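Local coordinates for protein membrane-anchored mycosin mycp1 (Mycobacterium thermoresistibile, PDB 4HVL) that is probably a membrane-anchored, subtilisin-like serine endopeptidase (a mycosin) that serves the ESX-1 type VII secretion system of mycobacteria, at residues 177-182 with 246-251; 256-261 with 312-317; 261-266 with 282-287; 268-273 with 307-312. All blocks are in the same frame, centred on the assembly; numbering follows the deposited sequence.

Interaction 1. Residues 177-182 with 246-251; sequences INISEA and VSPAWY. With ZN (zinc ion), chain B.
The carbonyl oxygen Glu-181 O faces Pro-248 and accepts a hydrogen bond from a water over 2.9 Å; the same water in turn accepts a weak bond from Ala-249 N. Pro-248 CD lies 3.6 Å from Glu-181 O, so a ring carbon and a water share the surroundings of this one acceptor. No direct hydrogen bond joins 177-182 to 246-251. The rest is apolar: Ile-179 and Pro-248 cross obliquely, and Ile-179 CG2, anti to its own backbone N, comes within 4.0 Å of Pro-248 CG, with Ile-179 CD1 only slightly farther. The peptide bond before Pro-248 is cis.

Strand 176-179 belongs to the central parallel sheet of the subtilisin fold, and 246-251 leaves the small antiparallel pair of 183-186 with 244-247. Leu-162 and Ile-166 of helix 154-171 cover Pro-248 and Ile-179, while Ser-180 OG, beyond the strand end, bonds to Asp-70 OD2 of the predicted charge relay.

Farther along, Ala-182 CB meets Val-246 CG1 at 3.7 Å, and Ala-182 CA is equally near Ser-247 O. The Glu-181 side chain serves a metal instead: a bend at chi2 (62°) swings CD round, and Glu-181 OE1 binds a zinc ion at 2.0 Å alongside His-133 and Thr-134.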
loop_
_atom_site.group_PDB
_atom_site.type_symbol
_atom_site.label_atom_id
_atom_site.label_comp_id
_atom_site.label_asym_id
_atom_site.label_seq_id
_atom_site.Cartn_x
_atom_site.Cartn_y
_atom_site.Cartn_z
ATOM N N ILE A 177 -4.198 -4.344 7.226
ATOM C CA ILE A 177 -4.812 -3.519 6.197
ATOM C C ILE A 177 -3.720 -2.882 5.333
ATOM O O ILE A 177 -2.942 -2.019 5.798
ATOM C CB ILE A 177 -5.687 -2.399 6.808
ATOM C CG1 ILE A 177 -6.771 -3.011 7.703
ATOM C CG2 ILE A 177 -6.337 -1.575 5.705
ATOM C CD1 ILE A 177 -7.613 -2.016 8.457
ATOM N N ASN A 178 -3.671 -3.282 4.073
ATOM C CA ASN A 178 -2.709 -2.749 3.111
ATOM C C ASN A 178 -3.348 -1.607 2.350
ATOM O O ASN A 178 -4.335 -1.815 1.628
ATOM C CB ASN A 178 -2.305 -3.848 2.123
ATOM C CG ASN A 178 -1.244 -3.403 1.135
ATOM O OD1 ASN A 178 -0.041 -3.473 1.391
ATOM N ND2 ASN A 178 -1.684 -2.990 -0.014
ATOM N N ILE A 179 -2.789 -0.407 2.502
ATOM C CA ILE A 179 -3.314 0.771 1.827
ATOM C C ILE A 179 -2.348 1.184 0.717
ATOM O O ILE A 179 -1.246 1.656 0.979
ATOM C CB ILE A 179 -3.513 1.955 2.810
ATOM C CG1 ILE A 179 -4.376 1.512 3.996
ATOM C CG2 ILE A 179 -4.141 3.141 2.074
ATOM C CD1 ILE A 179 -4.802 2.612 4.965
ATOM N N SER A 180 -2.771 0.968 -0.520
ATOM C CA SER A 180 -1.985 1.322 -1.674
ATOM C C SER A 180 -2.158 2.810 -1.993
ATOM O O SER A 180 -1.334 3.381 -2.681
ATOM C CB SER A 180 -2.365 0.475 -2.901
ATOM O OG SER A 180 -2.268 -0.920 -2.644
ATOM N N GLU A 181 -3.232 3.432 -1.498
ATOM C CA GLU A 181 -3.508 4.855 -1.800
ATOM C C GLU A 181 -2.405 5.719 -1.202
ATOM O O GLU A 181 -2.023 5.535 -0.041
ATOM C CB GLU A 181 -4.874 5.270 -1.217
ATOM C CG GLU A 181 -5.233 6.747 -1.306
ATOM C CD GLU A 181 -5.320 7.252 -2.732
ATOM O OE1 GLU A 181 -5.798 6.528 -3.617
ATOM O OE2 GLU A 181 -4.893 8.399 -2.971
ATOM N N ALA A 182 -1.882 6.646 -1.995
ATOM C CA ALA A 182 -0.948 7.634 -1.478
ATOM C C ALA A 182 -1.312 8.957 -2.106
ATOM O O ALA A 182 -0.837 9.287 -3.188
ATOM C CB ALA A 182 0.488 7.246 -1.789
ATOM N N VAL A 246 1.931 13.399 1.890
ATOM C CA VAL A 246 1.389 12.141 1.361
ATOM C C VAL A 246 0.533 11.503 2.455
ATOM O O VAL A 246 1.009 11.286 3.591
ATOM C CB VAL A 246 2.514 11.163 0.942
ATOM C CG1 VAL A 246 1.926 9.920 0.284
ATOM C CG2 VAL A 246 3.494 11.848 -0.015
ATOM N N SER A 247 -0.724 11.220 2.135
ATOM C CA SER A 247 -1.667 10.658 3.117
ATOM C C SER A 247 -2.248 9.343 2.599
ATOM O O SER A 247 -2.606 9.254 1.436
ATOM C CB SER A 247 -2.825 11.626 3.390
ATOM O OG SER A 247 -3.675 11.156 4.438
ATOM N N PRO A 248 -2.407 8.345 3.481
ATOM C CA PRO A 248 -2.244 8.374 4.941
ATOM C C PRO A 248 -0.803 8.082 5.400
ATOM O O PRO A 248 -0.557 7.878 6.592
ATOM C CB PRO A 248 -3.183 7.268 5.397
ATOM C CG PRO A 248 -3.046 6.257 4.309
ATOM C CD PRO A 248 -2.954 7.053 3.034
ATOM N N ALA A 249 0.139 8.081 4.456
ATOM C CA ALA A 249 1.569 7.823 4.772
ATOM C C ALA A 249 2.076 8.599 5.989
ATOM O O ALA A 249 2.881 8.069 6.778
ATOM C CB ALA A 249 2.441 8.152 3.560
ATOM N N TRP A 250 1.626 9.854 6.102
ATOM C CA TRP A 250 2.095 10.782 7.108
ATOM C C TRP A 250 1.570 10.571 8.502
ATOM O O TRP A 250 1.972 11.298 9.395
ATOM C CB TRP A 250 1.869 12.237 6.664
ATOM C CG TRP A 250 0.475 12.825 6.793
ATOM C CD1 TRP A 250 -0.715 12.201 6.548
ATOM C CD2 TRP A 250 0.146 14.165 7.168
ATOM N NE1 TRP A 250 -1.751 13.055 6.753
ATOM C CE2 TRP A 250 -1.261 14.270 7.140
ATOM C CE3 TRP A 250 0.904 15.279 7.554
ATOM C CZ2 TRP A 250 -1.939 15.450 7.472
ATOM C CZ3 TRP A 250 0.242 16.462 7.884
ATOM C CH2 TRP A 250 -1.170 16.545 7.835
ATOM N N TYR A 251 0.683 9.599 8.696
ATOM C CA TYR A 251 0.185 9.252 10.025
ATOM C C TYR A 251 1.137 8.323 10.786
ATOM O O TYR A 251 0.806 7.867 11.862
ATOM C CB TYR A 251 -1.236 8.637 9.940
ATOM C CG TYR A 251 -2.286 9.674 9.598
ATOM C CD1 TYR A 251 -2.658 10.635 10.529
ATOM C CD2 TYR A 251 -2.867 9.733 8.339
ATOM C CE1 TYR A 251 -3.594 11.605 10.223
ATOM C CE2 TYR A 251 -3.797 10.704 8.025
ATOM C CZ TYR A 251 -4.159 11.636 8.975
ATOM O OH TYR A 251 -5.089 12.617 8.689
HETATM ZN ZN ZN B . -7.081 4.980 -3.743
HETATM O O HOH W 1 0.033 6.525 1.759
#

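Interaction 2. Residues 256-261 with 312-317; sequences LTVGGI and SFAAAY. With ZN (zinc ion), chain G; ACT (acetate ion), chain M.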
loop_
_atom_site.group_PDB
_atom_site.type_symbol
_atom_site.label_atom_id
_atom_site.label_comp_id
_atom_site.label_asym_id
_atom_site.label_seq_id
_atom_site.Cartn_x
_atom_site.Cartn_y
_atom_site.Cartn_z
ATOM N N LEU A 256 2.708 2.006 9.303
ATOM C CA LEU A 256 4.061 1.809 8.777
ATOM C C LEU A 256 4.069 2.108 7.260
ATOM O O LEU A 256 3.463 1.404 6.445
ATOM C CB LEU A 256 4.533 0.387 9.059
ATOM C CG LEU A 256 5.877 -0.053 8.473
ATOM C CD1 LEU A 256 6.972 0.881 8.978
ATOM C CD2 LEU A 256 6.183 -1.501 8.825
ATOM N N THR A 257 4.775 3.168 6.903
ATOM C CA THR A 257 4.839 3.646 5.544
ATOM C C THR A 257 6.077 3.101 4.847
ATOM O O THR A 257 7.190 3.189 5.370
ATOM C CB THR A 257 4.827 5.187 5.556
ATOM O OG1 THR A 257 3.572 5.616 6.075
ATOM C CG2 THR A 257 5.047 5.779 4.159
ATOM N N VAL A 258 5.860 2.532 3.660
ATOM C CA VAL A 258 6.865 1.736 2.980
ATOM C C VAL A 258 7.303 2.367 1.647
ATOM O O VAL A 258 6.499 2.509 0.701
ATOM C CB VAL A 258 6.349 0.298 2.711
ATOM C CG1 VAL A 258 7.470 -0.609 2.218
ATOM C CG2 VAL A 258 5.708 -0.275 3.963
ATOM N N GLY A 259 8.591 2.700 1.581
ATOM C CA GLY A 259 9.241 3.166 0.358
ATOM C C GLY A 259 9.752 2.017 -0.493
ATOM O O GLY A 259 9.683 0.857 -0.091
ATOM N N GLY A 260 10.267 2.337 -1.675
ATOM C CA GLY A 260 10.624 1.323 -2.690
ATOM C C GLY A 260 12.112 1.197 -2.893
ATOM O O GLY A 260 12.819 2.179 -2.809
ATOM N N ILE A 261 12.577 -0.031 -3.113
ATOM C CA ILE A 261 13.917 -0.263 -3.619
ATOM C C ILE A 261 13.860 -1.082 -4.893
ATOM O O ILE A 261 12.867 -1.785 -5.148
ATOM C CB ILE A 261 14.842 -0.990 -2.606
ATOM C CG1 ILE A 261 14.242 -2.328 -2.165
ATOM C CG2 ILE A 261 15.139 -0.093 -1.416
ATOM C CD1 ILE A 261 15.266 -3.421 -2.066
ATOM N N SER A 312 3.193 0.767 -4.045
ATOM C CA SER A 312 2.117 -0.158 -3.657
ATOM C C SER A 312 2.658 -1.601 -3.512
ATOM O O SER A 312 2.253 -2.316 -2.603
ATOM C CB SER A 312 0.914 -0.097 -4.623
ATOM O OG SER A 312 1.287 -0.167 -5.998
ATOM N N PHE A 313 3.603 -1.999 -4.371
ATOM C CA PHE A 313 4.214 -3.329 -4.271
ATOM C C PHE A 313 5.131 -3.462 -3.057
ATOM O O PHE A 313 5.109 -4.491 -2.388
ATOM C CB PHE A 313 4.902 -3.737 -5.587
ATOM C CG PHE A 313 3.928 -3.941 -6.709
ATOM C CD1 PHE A 313 3.163 -5.107 -6.769
ATOM C CD2 PHE A 313 3.720 -2.954 -7.671
ATOM C CE1 PHE A 313 2.227 -5.298 -7.764
ATOM C CE2 PHE A 313 2.773 -3.140 -8.673
ATOM C CZ PHE A 313 2.022 -4.311 -8.715
ATOM N N ALA A 314 5.917 -2.432 -2.763
ATOM C CA ALA A 314 6.675 -2.382 -1.523
ATOM C C ALA A 314 5.756 -2.590 -0.310
ATOM O O ALA A 314 6.028 -3.427 0.573
ATOM C CB ALA A 314 7.419 -1.065 -1.408
ATOM N N ALA A 315 4.649 -1.855 -0.282
ATOM C CA ALA A 315 3.689 -2.001 0.805
ATOM C C ALA A 315 3.113 -3.399 0.866
ATOM O O ALA A 315 2.918 -3.924 1.952
ATOM C CB ALA A 315 2.578 -0.967 0.706
ATOM N N ALA A 316 2.862 -3.995 -0.302
ATOM C CA ALA A 316 2.328 -5.360 -0.383
ATOM C C ALA A 316 3.280 -6.366 0.244
ATOM O O ALA A 316 2.833 -7.230 0.997
ATOM C CB ALA A 316 1.979 -5.750 -1.826
ATOM N N TYR A 317 4.584 -6.276 -0.038
ATOM C CA TYR A 317 5.537 -7.202 0.631
ATOM C C TYR A 317 5.494 -7.069 2.164
ATOM O O TYR A 317 5.505 -8.077 2.862
ATOM C CB TYR A 317 6.987 -7.042 0.144
ATOM C CG TYR A 317 7.193 -7.555 -1.237
ATOM C CD1 TYR A 317 7.268 -8.901 -1.488
ATOM C CD2 TYR A 317 7.299 -6.686 -2.309
ATOM C CE1 TYR A 317 7.426 -9.372 -2.765
ATOM C CE2 TYR A 317 7.479 -7.146 -3.587
ATOM C CZ TYR A 317 7.537 -8.489 -3.802
ATOM O OH TYR A 317 7.692 -8.936 -5.078
HETATM ZN ZN ZN G . 0.994 1.096 -7.792
HETATM C C ACT M . 1.242 2.830 -6.148
HETATM O O ACT M . 0.064 2.520 -6.480
HETATM O OXT ACT M . 2.237 2.208 -6.590
HETATM C CH3 ACT M . 1.385 3.976 -5.164
HETATM O O HOH W 2 0.923 2.563 -9.350
#
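Val-258 CG1 lies over one face of the Ala-314 carbonyl group, 3.6 Å from both Ala-314 C and Ala-314 O; CG1 is anti to the Val-258 backbone N (chi1 -170°), which carries it onto the helix backbone. The Gly-259 carbonyl passes close by a methyl, with Gly-259 O only 3.2 Å from Ala-314 CB, a tight approach. Ala-314 CB also touches Val-258 CG1 at 3.7 Å, so the methyl meets both neighbours on one side. Val-258 CB and CG2 both rest near Ala-315 CA. No hydrogen bond crosses the contact.

Such small residues let the axes of strand 256-261 and helix 312-317 come within 6.9 Å of each other, their directions 118° apart. Strand 210-214 extends the same surface, Ile-212 touching both Val-258 and Ala-315, and Ala-281 of strand 277-282 meets Ala-314.

At the start of the helical segment, Ser-312 OG binds a zinc ion at 2.2 Å. His-101, both oxygens of an acetate and a water complete the shell, so the metal links two residues of the predicted charge relay. Small residues make the seam here, and a buried helix that carries the predicted nucleophile at its N-terminal end and packs on the central parallel sheet is characteristic of the subtilisin fold of peptidase family S8.

Interaction 3. Residues 261-266 with 282-287; sequences IGPTGQ and PAENIT. With ACT (acetate ion), chain L.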
loop_
_atom_site.group_PDB
_atom_site.type_symbol
_atom_site.label_atom_id
_atom_site.label_comp_id
_atom_site.label_asym_id
_atom_site.label_seq_id
_atom_site.Cartn_x
_atom_site.Cartn_y
_atom_site.Cartn_z
ATOM N N ILE A 261 12.577 -0.031 -3.113
ATOM C CA ILE A 261 13.917 -0.263 -3.619
ATOM C C ILE A 261 13.860 -1.082 -4.893
ATOM O O ILE A 261 12.867 -1.785 -5.148
ATOM C CB ILE A 261 14.842 -0.990 -2.606
ATOM C CG1 ILE A 261 14.242 -2.328 -2.165
ATOM C CG2 ILE A 261 15.139 -0.093 -1.416
ATOM C CD1 ILE A 261 15.266 -3.421 -2.066
ATOM N N GLY A 262 14.938 -0.998 -5.664
ATOM C CA GLY A 262 15.122 -1.769 -6.884
ATOM C C GLY A 262 15.990 -3.009 -6.690
ATOM O O GLY A 262 16.477 -3.252 -5.577
ATOM N N PRO A 263 16.201 -3.794 -7.777
ATOM C CA PRO A 263 16.931 -5.064 -7.690
ATOM C C PRO A 263 18.390 -4.921 -7.278
ATOM O O PRO A 263 18.966 -5.887 -6.799
ATOM C CB PRO A 263 16.825 -5.680 -9.103
ATOM C CG PRO A 263 16.060 -4.723 -9.934
ATOM C CD PRO A 263 15.840 -3.454 -9.163
ATOM N N THR A 264 18.974 -3.730 -7.440
ATOM C CA THR A 264 20.333 -3.478 -6.948
ATOM C C THR A 264 20.376 -2.979 -5.499
ATOM O O THR A 264 21.451 -2.686 -4.995
ATOM C CB THR A 264 21.083 -2.463 -7.827
ATOM O OG1 THR A 264 20.546 -1.158 -7.616
ATOM C CG2 THR A 264 20.978 -2.850 -9.306
ATOM N N GLY A 265 19.223 -2.886 -4.838
ATOM C CA GLY A 265 19.143 -2.460 -3.435
ATOM C C GLY A 265 19.088 -0.957 -3.204
ATOM O O GLY A 265 19.061 -0.511 -2.060
ATOM N N GLN A 266 19.072 -0.161 -4.269
ATOM C CA GLN A 266 18.990 1.301 -4.110
ATOM C C GLN A 266 17.539 1.781 -3.971
ATOM O O GLN A 266 16.618 1.124 -4.454
ATOM C CB GLN A 266 19.637 2.031 -5.290
ATOM C CG GLN A 266 21.097 1.690 -5.507
ATOM C CD GLN A 266 21.939 1.944 -4.272
ATOM O OE1 GLN A 266 21.813 2.984 -3.624
ATOM N NE2 GLN A 266 22.812 0.994 -3.940
ATOM N N PRO A 282 10.908 -4.333 -2.127
ATOM C CA PRO A 282 11.031 -4.289 -3.580
ATOM C C PRO A 282 9.829 -3.615 -4.250
ATOM O O PRO A 282 8.681 -3.869 -3.874
ATOM C CB PRO A 282 11.097 -5.753 -3.950
ATOM C CG PRO A 282 11.802 -6.362 -2.786
ATOM C CD PRO A 282 11.128 -5.691 -1.626
ATOM N N ALA A 283 10.121 -2.767 -5.225
ATOM C CA ALA A 283 9.111 -1.929 -5.877
ATOM C C ALA A 283 9.322 -1.778 -7.394
ATOM O O ALA A 283 8.584 -1.030 -8.036
ATOM C CB ALA A 283 9.126 -0.559 -5.214
ATOM N N GLU A 284 10.305 -2.483 -7.961
ATOM C CA GLU A 284 10.644 -2.375 -9.383
ATOM C C GLU A 284 10.753 -3.775 -10.000
ATOM O O GLU A 284 11.082 -4.746 -9.313
ATOM C CB GLU A 284 11.994 -1.658 -9.569
ATOM C CG GLU A 284 12.095 -0.264 -8.980
ATOM C CD GLU A 284 13.522 0.280 -9.020
ATOM O OE1 GLU A 284 14.308 -0.098 -9.926
ATOM O OE2 GLU A 284 13.872 1.069 -8.129
ATOM N N ASN A 285 10.472 -3.867 -11.303
ATOM C CA ASN A 285 10.678 -5.110 -12.067
ATOM C C ASN A 285 10.003 -6.280 -11.366
ATOM O O ASN A 285 10.589 -7.359 -11.162
ATOM C CB ASN A 285 12.179 -5.349 -12.293
ATOM C CG ASN A 285 12.834 -4.254 -13.124
ATOM O OD1 ASN A 285 13.679 -3.503 -12.636
ATOM N ND2 ASN A 285 12.460 -4.168 -14.388
ATOM N N ILE A 286 8.744 -6.038 -11.006
ATOM C CA ILE A 286 7.954 -6.951 -10.191
ATOM C C ILE A 286 7.278 -8.028 -11.075
ATOM O O ILE A 286 6.887 -7.775 -12.227
ATOM C CB ILE A 286 6.913 -6.158 -9.353
ATOM C CG1 ILE A 286 7.601 -5.234 -8.338
ATOM C CG2 ILE A 286 5.918 -7.067 -8.642
ATOM C CD1 ILE A 286 8.561 -5.922 -7.396
ATOM N N THR A 287 7.224 -9.242 -10.538
ATOM C CA THR A 287 6.411 -10.321 -11.089
ATOM C C THR A 287 5.252 -10.528 -10.145
ATOM O O THR A 287 5.424 -10.520 -8.919
ATOM C CB THR A 287 7.239 -11.593 -11.202
ATOM O OG1 THR A 287 8.302 -11.345 -12.126
ATOM C CG2 THR A 287 6.410 -12.782 -11.673
HETATM C C ACT L . 11.038 -7.703 -15.641
HETATM O O ACT L . 10.830 -8.876 -15.205
HETATM O OXT ACT L . 10.420 -6.678 -15.222
HETATM C CH3 ACT L . 12.086 -7.542 -16.707
HETATM O O HOH W 3 16.415 1.317 -7.511
#
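Ile-261 O is the main acceptor where two strands run out into loops: Ala-283 N donates to it over 2.9 Å, nearly along the C=O axis (161°), although the N-H...O angle is only 144°. Pro-282 CA adds a C-H...O contact to the same Ile-261 O at 3.5 Å; Ile-261 and Pro-282 form a parallel beta bridge.

The second polar link goes through water. A water donates to Glu-284 OE2 (2.6 Å) and to Gln-266 O, tying the carboxylate to the residue that follows the type I turn Gly-262 to Gly-265. Glu-284 OE2 is also hydrogen-bonded to Ser-268 OG, just beyond that turn.

In the packing, Ile-261 CG1 lies 3.9 Å from Pro-282 N. A second packing site is Gly-262, whose lack of a side chain lets the carboxylate settle close, with Glu-284 OE2 3.3 Å from Gly-262 CA. Extended beyond CG (chi2 171°), the glutamate crosses the Pro-263 ring at about a right angle. Pro-263 CG lies 3.8 Å from Asn-285 OD1 at the exposed end.

The bridge prolongs the pairing of strands 256-261 and 277-282 at the margin of the central sheet, where Trp-45 of helix 45-50 meets Pro-263 and Pro-282, and Tyr-317 of helix 311-328 also packs on Pro-282.

Interaction 4. Residues 268-273 with 307-312; sequences SNFSMS and PVAGTS. With ZN (zinc ion), chain G; ACT (acetate ion), chain M.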
loop_
_atom_site.group_PDB
_atom_site.type_symbol
_atom_site.label_atom_id
_atom_site.label_comp_id
_atom_site.label_asym_id
_atom_site.label_seq_id
_atom_site.Cartn_x
_atom_site.Cartn_y
_atom_site.Cartn_z
ATOM N N SER A 268 14.316 3.455 -4.963
ATOM C CA SER A 268 13.690 3.715 -6.252
ATOM C C SER A 268 13.543 5.224 -6.445
ATOM O O SER A 268 13.100 5.932 -5.524
ATOM C CB SER A 268 12.292 3.078 -6.287
ATOM O OG SER A 268 12.302 1.667 -6.050
ATOM N N ASN A 269 13.853 5.719 -7.644
ATOM C CA ASN A 269 13.801 7.167 -7.893
ATOM C C ASN A 269 12.415 7.782 -7.961
ATOM O O ASN A 269 12.269 8.994 -7.904
ATOM C CB ASN A 269 14.613 7.565 -9.135
ATOM C CG ASN A 269 14.105 6.937 -10.424
ATOM O OD1 ASN A 269 13.082 6.248 -10.466
ATOM N ND2 ASN A 269 14.847 7.162 -11.495
ATOM N N PHE A 270 11.389 6.954 -8.049
ATOM C CA PHE A 270 10.029 7.449 -7.982
ATOM C C PHE A 270 9.453 7.407 -6.554
ATOM O O PHE A 270 8.333 7.856 -6.327
ATOM C CB PHE A 270 9.143 6.639 -8.926
ATOM C CG PHE A 270 9.221 5.166 -8.701
ATOM C CD1 PHE A 270 8.537 4.571 -7.641
ATOM C CD2 PHE A 270 9.990 4.361 -9.545
ATOM C CE1 PHE A 270 8.602 3.200 -7.439
ATOM C CE2 PHE A 270 10.067 2.994 -9.336
ATOM C CZ PHE A 270 9.379 2.416 -8.279
ATOM N N SER A 271 10.193 6.867 -5.594
ATOM C CA SER A 271 9.632 6.653 -4.253
ATOM C C SER A 271 9.578 7.997 -3.523
ATOM O O SER A 271 10.580 8.690 -3.426
ATOM C CB SER A 271 10.474 5.645 -3.470
ATOM O OG SER A 271 9.797 5.161 -2.326
ATOM N N MET A 272 8.399 8.364 -3.042
ATOM C CA MET A 272 8.194 9.627 -2.327
ATOM C C MET A 272 8.827 9.574 -0.936
ATOM O O MET A 272 8.454 8.750 -0.095
ATOM C CB MET A 272 6.689 9.929 -2.191
ATOM C CG MET A 272 6.071 10.590 -3.420
ATOM S SD MET A 272 6.653 12.286 -3.734
ATOM C CE MET A 272 6.146 13.056 -2.209
ATOM N N SER A 273 9.778 10.472 -0.696
ATOM C CA SER A 273 10.470 10.531 0.576
ATOM C C SER A 273 9.706 11.414 1.533
ATOM O O SER A 273 9.016 12.364 1.118
ATOM C CB SER A 273 11.894 11.118 0.401
ATOM O OG SER A 273 11.846 12.520 0.155
ATOM N N PRO A 307 7.299 -1.871 -16.992
ATOM C CA PRO A 307 7.422 -2.887 -15.946
ATOM C C PRO A 307 6.325 -2.748 -14.913
ATOM O O PRO A 307 5.678 -1.705 -14.829
ATOM C CB PRO A 307 8.798 -2.599 -15.316
ATOM C CG PRO A 307 9.502 -1.667 -16.260
ATOM C CD PRO A 307 8.432 -0.917 -16.982
ATOM N N VAL A 308 6.090 -3.800 -14.150
ATOM C CA VAL A 308 5.245 -3.722 -12.970
ATOM C C VAL A 308 6.104 -3.093 -11.859
ATOM O O VAL A 308 7.127 -3.658 -11.451
ATOM C CB VAL A 308 4.774 -5.129 -12.533
ATOM C CG1 VAL A 308 3.939 -5.066 -11.273
ATOM C CG2 VAL A 308 4.005 -5.829 -13.655
ATOM N N ALA A 309 5.699 -1.920 -11.383
ATOM C CA ALA A 309 6.468 -1.179 -10.404
ATOM C C ALA A 309 5.601 -0.255 -9.537
ATOM O O ALA A 309 4.496 0.108 -9.907
ATOM C CB ALA A 309 7.541 -0.365 -11.103
ATOM N N GLY A 310 6.137 0.137 -8.384
ATOM C CA GLY A 310 5.494 1.152 -7.570
ATOM C C GLY A 310 5.606 0.867 -6.090
ATOM O O GLY A 310 5.831 -0.274 -5.670
ATOM N N THR A 311 5.440 1.907 -5.289
ATOM C CA THR A 311 5.453 1.731 -3.841
ATOM C C THR A 311 4.282 0.902 -3.294
ATOM O O THR A 311 4.387 0.365 -2.198
ATOM C CB THR A 311 5.542 3.071 -3.087
ATOM O OG1 THR A 311 4.484 3.937 -3.501
ATOM C CG2 THR A 311 6.893 3.729 -3.383
ATOM N N SER A 312 3.193 0.767 -4.045
ATOM C CA SER A 312 2.117 -0.158 -3.657
ATOM C C SER A 312 2.658 -1.601 -3.512
ATOM O O SER A 312 2.253 -2.316 -2.603
ATOM C CB SER A 312 0.914 -0.097 -4.623
ATOM O OG SER A 312 1.287 -0.167 -5.998
HETATM ZN ZN ZN G . 0.994 1.096 -7.792
HETATM C C ACT M . 1.242 2.830 -6.148
HETATM O O ACT M . 0.064 2.520 -6.480
HETATM O OXT ACT M . 2.237 2.208 -6.590
HETATM C CH3 ACT M . 1.385 3.976 -5.164
HETATM O O HOH W 2 0.923 2.563 -9.350
#
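Phe-270 and Ser-271 meet the start of helix 311-328 most closely at Gly-310 and Thr-311. Phe-270 CE1 is 3.7 Å from Gly-310 CA, the glycine backbone approaching the ring obliquely. A chi1 of 54° carries Phe-270 CG toward Gly-310, and Ser-268 CB lies against one face of the ring. Next to it Ser-271 OG touches Thr-311 CG2 at 3.4 Å, a plain van der Waals contact, since the hydroxyl bonds instead to Gly-260 N in the neighbouring strand.

Outward the fit slackens. Phe-270 CZ approaches Ala-309 CB no nearer than 4.4 Å, and both residues are partly exposed, whereas Gly-310, Thr-311 and Ser-271 are buried. No hydrogen bond spans the contact, and the two loops are held from outside, Phe-270 by a backbone bond to Thr-218 and Gly-310 by one to Ala-283.

Gly-310 occupies the N-cap position with backbone angles (phi 142°, psi 159°) that call for glycine, and opens the Gly-Thr-Ser sequence of family S8 around the predicted nucleophile. Thr-311 OG1 is bonded to Asn-217 OD1, which should help fix that amide. On the side of the helix start away from Phe-270, an acetate, probably from the crystallisation liquor, is chelated by the zinc ion through both oxygens. Two N-H donors add to that grip: Ser-312 N, 3.1 Å from the acetate OXT, and Asn-217 ND2. This pairing of a helix-start N-H with an asparagine amide is consistent with an oxyanion hole, as in subtilisin, with Thr-311 acting from its second shell.

All four contacts lie within the subtilase region of one chain. Interaction 1 closes before interaction 2 opens; interactions 3 and 4 fall within the span that interaction 2 bridges, and their segments alternate along the chain. Centres of interactions 2 and 4 are about 8 Å apart, and the two share Ser-312 and helix 311-328; interactions 2 and 3 share Ile-261. Interactions 1 and 3 are farthest apart, about 20 Å between centres, without touching. Interaction 1 reaches interaction 2 through Ala-249 O and Thr-257 OG1, and Ser-180 meets Ser-312. Interactions 2 and 4 involve the serine helix directly, while 1 and 3 lie where strands of the central sheet end, all near the predicted catalytic site.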